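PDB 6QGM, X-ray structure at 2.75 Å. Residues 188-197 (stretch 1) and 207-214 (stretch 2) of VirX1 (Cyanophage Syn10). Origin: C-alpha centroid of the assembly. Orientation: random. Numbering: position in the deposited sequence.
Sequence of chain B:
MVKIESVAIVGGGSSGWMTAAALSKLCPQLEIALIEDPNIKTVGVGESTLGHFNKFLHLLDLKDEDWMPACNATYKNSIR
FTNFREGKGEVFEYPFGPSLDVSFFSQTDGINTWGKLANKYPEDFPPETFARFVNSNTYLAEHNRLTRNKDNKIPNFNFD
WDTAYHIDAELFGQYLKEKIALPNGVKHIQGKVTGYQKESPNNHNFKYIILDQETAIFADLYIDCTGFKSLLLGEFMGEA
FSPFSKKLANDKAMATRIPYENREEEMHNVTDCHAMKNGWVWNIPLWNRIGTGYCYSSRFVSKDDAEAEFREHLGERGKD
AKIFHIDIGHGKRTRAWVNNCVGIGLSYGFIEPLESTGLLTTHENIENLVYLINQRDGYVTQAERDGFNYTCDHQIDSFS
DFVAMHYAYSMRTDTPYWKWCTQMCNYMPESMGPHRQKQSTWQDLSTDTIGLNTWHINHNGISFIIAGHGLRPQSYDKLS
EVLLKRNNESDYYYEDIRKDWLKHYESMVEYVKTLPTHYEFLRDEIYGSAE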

# COMPACT_ATOMS: atom_id res chain seq x y z
N HIS B 188 29.60 -25.44 -27.41
CA HIS B 188 28.52 -25.61 -28.41
C HIS B 188 28.30 -27.10 -28.64
O HIS B 188 29.24 -27.73 -29.09
CB HIS B 188 28.89 -24.89 -29.70
CG HIS B 188 27.76 -24.66 -30.63
ND1 HIS B 188 27.96 -24.47 -31.97
CD2 HIS B 188 26.43 -24.62 -30.42
CE1 HIS B 188 26.79 -24.31 -32.56
NE2 HIS B 188 25.84 -24.39 -31.63
N ILE B 189 27.12 -27.61 -28.31
CA ILE B 189 26.75 -29.05 -28.46
C ILE B 189 25.60 -29.16 -29.46
O ILE B 189 24.50 -28.66 -29.16
CB ILE B 189 26.39 -29.68 -27.10
CG1 ILE B 189 27.60 -29.67 -26.16
CG2 ILE B 189 25.80 -31.07 -27.28
CD1 ILE B 189 27.26 -30.08 -24.75
N GLN B 190 25.87 -29.80 -30.61
CA GLN B 190 24.89 -30.00 -31.70
C GLN B 190 24.08 -31.25 -31.38
O GLN B 190 24.69 -32.32 -31.23
CB GLN B 190 25.61 -30.16 -33.05
CG GLN B 190 26.55 -29.02 -33.43
CD GLN B 190 25.87 -27.82 -34.05
OE1 GLN B 190 25.22 -27.04 -33.35
NE2 GLN B 190 25.99 -27.68 -35.36
N GLY B 191 22.77 -31.14 -31.22
CA GLY B 191 21.92 -32.27 -30.82
C GLY B 191 20.50 -31.87 -30.50
O GLY B 191 20.24 -30.69 -30.25
N LYS B 192 19.60 -32.85 -30.59
CA LYS B 192 18.17 -32.76 -30.22
C LYS B 192 18.03 -33.34 -28.82
O LYS B 192 18.46 -34.50 -28.62
CB LYS B 192 17.33 -33.53 -31.25
CG LYS B 192 15.85 -33.67 -30.92
CD LYS B 192 14.99 -34.10 -32.06
CE LYS B 192 13.65 -34.65 -31.62
NZ LYS B 192 13.08 -35.51 -32.68
N VAL B 193 17.50 -32.56 -27.88
CA VAL B 193 17.07 -33.04 -26.53
C VAL B 193 15.81 -33.89 -26.71
O VAL B 193 14.79 -33.32 -27.16
CB VAL B 193 16.79 -31.87 -25.57
CG1 VAL B 193 16.22 -32.35 -24.25
CG2 VAL B 193 18.06 -31.05 -25.36
N THR B 194 15.87 -35.19 -26.39
CA THR B 194 14.78 -36.17 -26.64
C THR B 194 14.08 -36.54 -25.33
O THR B 194 12.88 -36.83 -25.40
CB THR B 194 15.30 -37.42 -27.36
OG1 THR B 194 16.21 -38.15 -26.54
CG2 THR B 194 15.96 -37.08 -28.68
N GLY B 195 14.78 -36.52 -24.20
CA GLY B 195 14.24 -36.96 -22.90
C GLY B 195 15.06 -36.47 -21.72
O GLY B 195 15.95 -35.60 -21.90
N TYR B 196 14.78 -37.03 -20.54
CA TYR B 196 15.39 -36.62 -19.24
C TYR B 196 15.27 -37.74 -18.23
O TYR B 196 14.47 -38.62 -18.42
CB TYR B 196 14.68 -35.39 -18.68
CG TYR B 196 13.26 -35.67 -18.25
CD1 TYR B 196 12.22 -35.53 -19.14
CD2 TYR B 196 12.96 -36.06 -16.96
CE1 TYR B 196 10.90 -35.76 -18.78
CE2 TYR B 196 11.65 -36.35 -16.60
CZ TYR B 196 10.61 -36.16 -17.50
OH TYR B 196 9.32 -36.40 -17.15
N GLN B 197 16.03 -37.67 -17.15
CA GLN B 197 16.00 -38.60 -15.98
C GLN B 197 15.98 -37.71 -14.72
O GLN B 197 16.91 -36.93 -14.55
CB GLN B 197 17.25 -39.48 -16.05
CG GLN B 197 17.54 -40.28 -14.78
CD GLN B 197 16.46 -41.28 -14.47
OE1 GLN B 197 15.88 -41.85 -15.37
NE2 GLN B 197 16.22 -41.49 -13.18
N LYS B 207 18.56 -35.19 -13.20
CA LYS B 207 19.88 -35.81 -12.94
C LYS B 207 20.75 -35.59 -14.18
O LYS B 207 21.96 -35.35 -14.05
CB LYS B 207 19.70 -37.29 -12.58
CG LYS B 207 20.97 -38.04 -12.24
CD LYS B 207 20.93 -39.53 -12.60
CE LYS B 207 20.21 -40.43 -11.62
NZ LYS B 207 21.17 -41.26 -10.86
N TYR B 208 20.12 -35.69 -15.35
CA TYR B 208 20.69 -35.32 -16.67
C TYR B 208 19.54 -35.18 -17.67
O TYR B 208 18.41 -35.59 -17.35
CB TYR B 208 21.72 -36.36 -17.14
CG TYR B 208 21.22 -37.77 -17.19
CD1 TYR B 208 21.30 -38.59 -16.08
CD2 TYR B 208 20.74 -38.32 -18.37
CE1 TYR B 208 20.92 -39.93 -16.14
CE2 TYR B 208 20.36 -39.65 -18.44
CZ TYR B 208 20.41 -40.45 -17.31
OH TYR B 208 20.00 -41.75 -17.40
N ILE B 209 19.81 -34.60 -18.84
CA ILE B 209 18.86 -34.63 -20.00
C ILE B 209 19.50 -35.51 -21.08
O ILE B 209 20.75 -35.67 -21.04
CB ILE B 209 18.52 -33.21 -20.51
CG1 ILE B 209 19.78 -32.43 -20.91
CG2 ILE B 209 17.68 -32.46 -19.49
CD1 ILE B 209 19.50 -31.15 -21.63
N ILE B 210 18.68 -36.06 -21.98
CA ILE B 210 19.13 -37.01 -23.03
C ILE B 210 19.17 -36.27 -24.37
O ILE B 210 18.18 -35.56 -24.71
CB ILE B 210 18.25 -38.27 -23.11
CG1 ILE B 210 17.81 -38.76 -21.74
CG2 ILE B 210 18.98 -39.36 -23.89
CD1 ILE B 210 18.94 -39.05 -20.85
N LEU B 211 20.28 -36.47 -25.11
CA LEU B 211 20.55 -35.94 -26.46
C LEU B 211 20.47 -37.07 -27.48
O LEU B 211 21.21 -38.06 -27.33
CB LEU B 211 21.96 -35.33 -26.44
CG LEU B 211 22.07 -34.00 -27.18
CD1 LEU B 211 21.50 -32.89 -26.32
CD2 LEU B 211 23.51 -33.71 -27.56
N ASP B 212 19.61 -36.93 -28.50
CA ASP B 212 19.48 -37.88 -29.63
C ASP B 212 19.26 -39.31 -29.10
O ASP B 212 19.88 -40.25 -29.65
CB ASP B 212 20.72 -37.80 -30.54
CG ASP B 212 21.04 -36.39 -30.99
OD1 ASP B 212 20.08 -35.66 -31.35
OD2 ASP B 212 22.24 -36.03 -30.97
N GLN B 213 18.44 -39.45 -28.05
CA GLN B 213 18.08 -40.75 -27.43
C GLN B 213 19.35 -41.55 -27.06
O GLN B 213 19.25 -42.79 -27.04
CB GLN B 213 17.16 -41.53 -28.39
CG GLN B 213 15.71 -41.09 -28.25
CD GLN B 213 14.77 -41.42 -29.38
OE1 GLN B 213 14.68 -42.57 -29.78
NE2 GLN B 213 14.05 -40.41 -29.85
N GLU B 214 20.48 -40.90 -26.78
CA GLU B 214 21.77 -41.60 -26.50
C GLU B 214 22.55 -40.89 -25.37
O GLU B 214 22.75 -41.52 -24.31
CB GLU B 214 22.61 -41.71 -27.78
CG GLU B 214 22.12 -42.75 -28.75
CD GLU B 214 21.85 -44.11 -28.13
OE1 GLU B 214 22.49 -44.46 -27.11
OE2 GLU B 214 20.97 -44.81 -28.65

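What forms the apolar centre of the contact? It lies on the face of the sheet that carries V193 and Y196 from one strand and I209 and L211 from the other. V193 is the hub: its CG2 is 4.0 Å from I209 CD1 and likewise 4.0 Å from L211 CD1, so one methyl group touches both neighbours on the opposing strand. L211 turns the end of its side chain back across the contact, with chi1 at -138°, between the usual wells, and its CD2 comes within 3.5 Å of I189 CG2. Here I189 reaches in from the preceding strand. V193, I209 and L211 are buried, a setting that suits branched aliphatic side chains with no polar group to satisfy. G191 belongs to this packing too: its CA is 3.9 Å from L211 CD2, and an ideal CB would come to 2.4 Å from that same L211 CD2, a clash that the glycine avoids.

How do the backbones hold this packing in place? Strands 193-197 and 208-211 run antiparallel, at 154° between their directions, and bond through their main chains. T194 N donates to I210 O at 2.9 Å, and I210 N donates to G195 O at 2.8 Å in a nearly linear bond. Because I210 thus serves two successive residues, the register slips by one between V193 and G195, a beta bulge. T194 occupies the bulge with psi near -31°, far from extended values, and its side chain points toward the other stretch instead of joining the usual alternation. V193 CA also lies 3.3 Å from I210 O, a CA-H...O contact that supplements the amide bond beside it.

What happens at the end where Q197 meets Y208? The ladder closes with Q197 N donating to Y208 O at 3.2 Å and K207 N donating to Q197 O at 2.8 Å. Q197 and Y208 send their side chains to the same face, and Q197 CB sits over the Y208 ring, 3.8 Å from the ring centroid and 21° off its normal, a CH-pi contact. The aliphatic part of the glutamine thus covers the aromatic face, which helps explain why Q197 has more area covered by the other stretch than any other residue here. On the other face Y196 contributes mainly its CB, 4.3 Å from I209 CG2, while the end of its side chain leads away.

How is the polar edge at the other end fastened? D212 and K192 form a paired clasp: D212 N donates to K192 O at 2.7 Å, and K192 N donates to D212 OD1 at 3.0 Å. The CA-to-CB bond of D212 points away, yet its carboxylate returns to accept the amide. Both bonds use K192's main chain, and the end of its side chain leads away. Next to this clasp, T194 OG1 accepts a bond from Q213 N at 3.0 Å, tying the bulge to the turn after the second strand.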